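Long-range contact in WbbM protein (Klebsiella pneumoniae, PDB 6U4B), which is a trimeric, bifunctional glycosyltransferase that polymerises the O-antigen, probably with the help of a metal ion: residues Val98-Ser110 and Thr213-Asp225. Residues are numbered along the deposited sequence; the frame is centred on the assembly and turned at random.
Sequences VGFMHYRRHLNFS and TNMFVMRKDIFVD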
# COMPACT_ATOMS: atom_id res chain seq x y z
N VAL A 98 -54.02 -2.89 6.36
CA VAL A 98 -52.65 -2.45 6.57
C VAL A 98 -52.62 -1.52 7.77
O VAL A 98 -53.44 -0.59 7.86
CB VAL A 98 -52.07 -1.75 5.32
CG1 VAL A 98 -50.66 -1.26 5.58
CG2 VAL A 98 -52.10 -2.70 4.12
N GLY A 99 -51.68 -1.76 8.69
CA GLY A 99 -51.64 -1.02 9.93
C GLY A 99 -50.22 -0.69 10.35
O GLY A 99 -49.25 -1.24 9.84
N PHE A 100 -50.13 0.24 11.30
CA PHE A 100 -48.85 0.71 11.81
C PHE A 100 -48.99 1.02 13.30
O PHE A 100 -49.95 1.67 13.71
CB PHE A 100 -48.36 1.96 11.07
CG PHE A 100 -48.21 1.77 9.60
CD1 PHE A 100 -49.26 2.04 8.74
CD2 PHE A 100 -47.01 1.31 9.06
CE1 PHE A 100 -49.12 1.85 7.38
CE2 PHE A 100 -46.87 1.13 7.70
CZ PHE A 100 -47.92 1.40 6.86
N MET A 101 -48.03 0.54 14.08
CA MET A 101 -47.97 0.81 15.51
C MET A 101 -46.54 1.15 15.88
O MET A 101 -45.60 0.89 15.13
CB MET A 101 -48.47 -0.39 16.33
CG MET A 101 -49.91 -0.81 16.02
SD MET A 101 -50.60 -2.07 17.12
CE MET A 101 -49.56 -3.48 16.74
N HIS A 102 -46.38 1.76 17.05
CA HIS A 102 -45.05 2.04 17.58
C HIS A 102 -44.45 0.77 18.17
O HIS A 102 -45.09 -0.28 18.22
CB HIS A 102 -45.11 3.16 18.61
CG HIS A 102 -45.80 4.40 18.12
ND1 HIS A 102 -45.27 5.21 17.15
CD2 HIS A 102 -46.99 4.95 18.46
CE1 HIS A 102 -46.09 6.21 16.91
NE2 HIS A 102 -47.15 6.08 17.69
N TYR A 103 -43.19 0.85 18.60
CA TYR A 103 -42.51 -0.32 19.14
C TYR A 103 -42.80 -0.55 20.61
O TYR A 103 -42.72 -1.70 21.07
CB TYR A 103 -40.99 -0.23 18.91
CG TYR A 103 -40.24 0.74 19.80
CD1 TYR A 103 -39.57 0.30 20.93
CD2 TYR A 103 -40.17 2.09 19.48
CE1 TYR A 103 -38.86 1.17 21.74
CE2 TYR A 103 -39.47 2.98 20.29
CZ TYR A 103 -38.82 2.52 21.42
OH TYR A 103 -38.12 3.39 22.22
N ARG A 104 -43.13 0.49 21.37
CA ARG A 104 -43.56 0.33 22.75
C ARG A 104 -44.96 0.88 22.99
O ARG A 104 -45.40 0.97 24.15
CB ARG A 104 -42.56 0.98 23.71
CG ARG A 104 -41.43 0.06 24.12
CD ARG A 104 -40.29 0.82 24.77
NE ARG A 104 -40.67 1.47 26.02
CZ ARG A 104 -39.82 2.14 26.79
NH1 ARG A 104 -40.24 2.71 27.91
NH2 ARG A 104 -38.55 2.25 26.43
N ARG A 105 -45.67 1.27 21.94
CA ARG A 105 -47.05 1.74 22.03
C ARG A 105 -47.87 1.03 20.97
O ARG A 105 -47.53 1.10 19.78
CB ARG A 105 -47.14 3.26 21.87
CG ARG A 105 -46.52 4.05 23.01
CD ARG A 105 -46.25 5.48 22.60
NE ARG A 105 -45.88 6.33 23.73
CZ ARG A 105 -44.64 6.52 24.15
NH1 ARG A 105 -43.62 5.93 23.53
NH2 ARG A 105 -44.41 7.31 25.19
N HIS A 106 -48.92 0.34 21.38
CA HIS A 106 -49.72 -0.49 20.49
C HIS A 106 -51.20 -0.17 20.68
O HIS A 106 -51.58 0.68 21.49
CB HIS A 106 -49.44 -1.98 20.75
CG HIS A 106 -47.99 -2.34 20.64
ND1 HIS A 106 -47.30 -2.97 21.65
CD2 HIS A 106 -47.10 -2.17 19.63
CE1 HIS A 106 -46.05 -3.17 21.28
NE2 HIS A 106 -45.90 -2.69 20.05
N LEU A 107 -52.04 -0.87 19.93
CA LEU A 107 -53.48 -0.73 20.02
C LEU A 107 -54.08 -1.95 20.71
O LEU A 107 -53.60 -3.07 20.52
CB LEU A 107 -54.11 -0.56 18.64
CG LEU A 107 -53.73 0.69 17.84
CD1 LEU A 107 -54.16 0.52 16.39
CD2 LEU A 107 -54.35 1.93 18.44
N ASN A 108 -55.12 -1.72 21.51
CA ASN A 108 -55.85 -2.79 22.17
C ASN A 108 -56.95 -3.26 21.23
O ASN A 108 -57.93 -2.55 20.99
CB ASN A 108 -56.42 -2.29 23.50
CG ASN A 108 -57.28 -3.33 24.20
OD1 ASN A 108 -57.34 -4.49 23.80
ND2 ASN A 108 -57.95 -2.91 25.27
N PHE A 109 -56.79 -4.47 20.70
CA PHE A 109 -57.76 -5.06 19.79
C PHE A 109 -58.77 -5.96 20.48
O PHE A 109 -59.64 -6.52 19.81
CB PHE A 109 -57.04 -5.86 18.69
CG PHE A 109 -56.06 -5.05 17.90
CD1 PHE A 109 -54.71 -5.04 18.24
CD2 PHE A 109 -56.47 -4.30 16.81
CE1 PHE A 109 -53.81 -4.30 17.50
CE2 PHE A 109 -55.57 -3.56 16.07
CZ PHE A 109 -54.23 -3.55 16.42
N SER A 110 -58.67 -6.12 21.80
CA SER A 110 -59.52 -7.07 22.51
C SER A 110 -60.91 -6.49 22.76
O SER A 110 -61.14 -5.28 22.64
CB SER A 110 -58.88 -7.48 23.84
OG SER A 110 -59.08 -6.49 24.83
N THR A 213 -51.89 11.12 16.14
CA THR A 213 -51.27 9.81 16.10
C THR A 213 -50.87 9.51 14.66
O THR A 213 -51.35 10.14 13.71
CB THR A 213 -52.21 8.73 16.61
OG1 THR A 213 -51.52 7.48 16.71
CG2 THR A 213 -53.40 8.57 15.67
N ASN A 214 -49.96 8.55 14.52
CA ASN A 214 -49.69 7.88 13.25
C ASN A 214 -49.94 6.38 13.38
O ASN A 214 -49.44 5.59 12.57
CB ASN A 214 -48.26 8.15 12.79
CG ASN A 214 -47.25 8.03 13.91
OD1 ASN A 214 -47.58 8.24 15.08
ND2 ASN A 214 -46.02 7.70 13.57
N MET A 215 -50.70 5.98 14.39
CA MET A 215 -50.98 4.59 14.69
C MET A 215 -52.41 4.28 14.25
O MET A 215 -53.36 4.86 14.78
CB MET A 215 -50.79 4.33 16.18
CG MET A 215 -50.75 2.87 16.59
SD MET A 215 -50.00 2.67 18.22
CE MET A 215 -51.09 3.69 19.22
N PHE A 216 -52.55 3.38 13.28
CA PHE A 216 -53.87 3.06 12.75
C PHE A 216 -53.83 1.70 12.07
O PHE A 216 -52.76 1.15 11.79
CB PHE A 216 -54.34 4.14 11.76
CG PHE A 216 -53.41 4.36 10.59
CD1 PHE A 216 -52.53 5.42 10.58
CD2 PHE A 216 -53.42 3.50 9.50
CE1 PHE A 216 -51.67 5.63 9.51
CE2 PHE A 216 -52.57 3.70 8.43
CZ PHE A 216 -51.70 4.77 8.43
N VAL A 217 -55.02 1.17 11.81
CA VAL A 217 -55.23 0.05 10.91
C VAL A 217 -56.37 0.43 9.98
O VAL A 217 -57.45 0.82 10.45
CB VAL A 217 -55.57 -1.26 11.65
CG1 VAL A 217 -55.57 -2.44 10.69
CG2 VAL A 217 -54.59 -1.51 12.80
N MET A 218 -56.14 0.35 8.67
CA MET A 218 -57.19 0.72 7.73
C MET A 218 -57.22 -0.27 6.57
O MET A 218 -56.28 -1.05 6.35
CB MET A 218 -57.01 2.15 7.21
CG MET A 218 -55.73 2.39 6.45
SD MET A 218 -55.66 4.08 5.82
CE MET A 218 -55.67 5.02 7.34
N ARG A 219 -58.32 -0.22 5.82
CA ARG A 219 -58.54 -1.13 4.71
C ARG A 219 -57.53 -0.87 3.60
O ARG A 219 -57.05 0.25 3.40
CB ARG A 219 -59.97 -0.98 4.18
CG ARG A 219 -60.39 -2.06 3.20
CD ARG A 219 -61.49 -2.93 3.76
NE ARG A 219 -62.78 -2.25 3.77
CZ ARG A 219 -63.92 -2.80 4.16
NH1 ARG A 219 -65.05 -2.11 4.13
NH2 ARG A 219 -63.94 -4.06 4.59
N LYS A 220 -57.22 -1.94 2.86
CA LYS A 220 -56.21 -1.90 1.81
C LYS A 220 -56.47 -0.77 0.81
O LYS A 220 -55.55 -0.03 0.44
CB LYS A 220 -56.16 -3.25 1.09
CG LYS A 220 -55.34 -3.28 -0.19
CD LYS A 220 -55.52 -4.63 -0.87
CE LYS A 220 -55.00 -4.62 -2.30
NZ LYS A 220 -55.39 -5.86 -3.03
N ASP A 221 -57.72 -0.62 0.38
CA ASP A 221 -58.03 0.41 -0.61
C ASP A 221 -57.98 1.81 -0.00
O ASP A 221 -57.57 2.77 -0.67
CB ASP A 221 -59.39 0.13 -1.24
CG ASP A 221 -59.36 -1.05 -2.19
OD1 ASP A 221 -58.37 -1.17 -2.95
OD2 ASP A 221 -60.32 -1.85 -2.18
N ILE A 222 -58.39 1.94 1.26
CA ILE A 222 -58.28 3.24 1.93
C ILE A 222 -56.82 3.59 2.17
O ILE A 222 -56.44 4.77 2.11
CB ILE A 222 -59.10 3.22 3.23
CG1 ILE A 222 -60.56 2.90 2.94
CG2 ILE A 222 -58.99 4.56 3.95
CD1 ILE A 222 -61.48 3.04 4.14
N PHE A 223 -55.98 2.59 2.44
CA PHE A 223 -54.56 2.85 2.67
C PHE A 223 -53.87 3.38 1.42
O PHE A 223 -53.07 4.32 1.49
CB PHE A 223 -53.87 1.59 3.18
CG PHE A 223 -52.37 1.67 3.18
CD1 PHE A 223 -51.70 2.36 4.17
CD2 PHE A 223 -51.63 1.04 2.18
CE1 PHE A 223 -50.32 2.44 4.17
CE2 PHE A 223 -50.25 1.11 2.18
CZ PHE A 223 -49.59 1.81 3.17
N VAL A 224 -54.16 2.78 0.26
CA VAL A 224 -53.53 3.23 -0.98
C VAL A 224 -53.98 4.64 -1.34
O VAL A 224 -53.17 5.49 -1.71
CB VAL A 224 -53.83 2.24 -2.12
CG1 VAL A 224 -53.49 2.86 -3.47
CG2 VAL A 224 -53.04 0.96 -1.93
N ASP A 225 -55.29 4.91 -1.23
CA ASP A 225 -55.80 6.24 -1.55
C ASP A 225 -55.21 7.30 -0.63
O ASP A 225 -54.78 8.36 -1.08
CB ASP A 225 -57.32 6.25 -1.47
CG ASP A 225 -57.91 7.59 -1.86
OD1 ASP A 225 -57.99 7.87 -3.07
OD2 ASP A 225 -58.29 8.36 -0.95
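Within the mixed beta sheet of the DUF4422 region, strands 97-102 and 216-219 run antiparallel as neighbours, and Val98 and Phe100 exchange paired backbone bonds with Met218 and Phe216. The straightest joins Met218 N to Val98 O (3.0 Å, 174° at the hydrogen); the shortest of the four runs from Phe100 N to Phe216 O, 2.8 Å. Between these pairs Gly99 faces Val217 with their CA atoms 3.9 Å apart, and lacking a side chain it lets the strands come this close. On the face bearing Val98 and Phe100, three phenylalanines cluster. The ring of Phe100 turns its edge, offset, toward the face of Phe216, with planes at 69°, and its CE1 meets Phe223 CE1 of the following helix at 3.5 Å. Val98 CG1 sits over the centre of the Phe223 ring in a CH-pi contact, 3.9 Å from the centroid, where a compact branched residue suits a flat partner. Leu107 and Phe109 reach the other face, touching Val217 CG2 with CD1 and the ring edge respectively. Just before strand 216-219, the flexible chain of Met215 places SD 3.3 Å from Arg105 O, and the bend at chi3 (58°) turns CE against Leu107 CD2. His102 CE1 lies near Asn214 OD1, but ND1 is hydrogen-bonded to Glu81. Polar bonding is thus mostly confined to the backbone, while aromatic and aliphatic side chains join strand 97-102 to the start of helix 220-240 through a largely apolar, buried interface, away from the magnesium site.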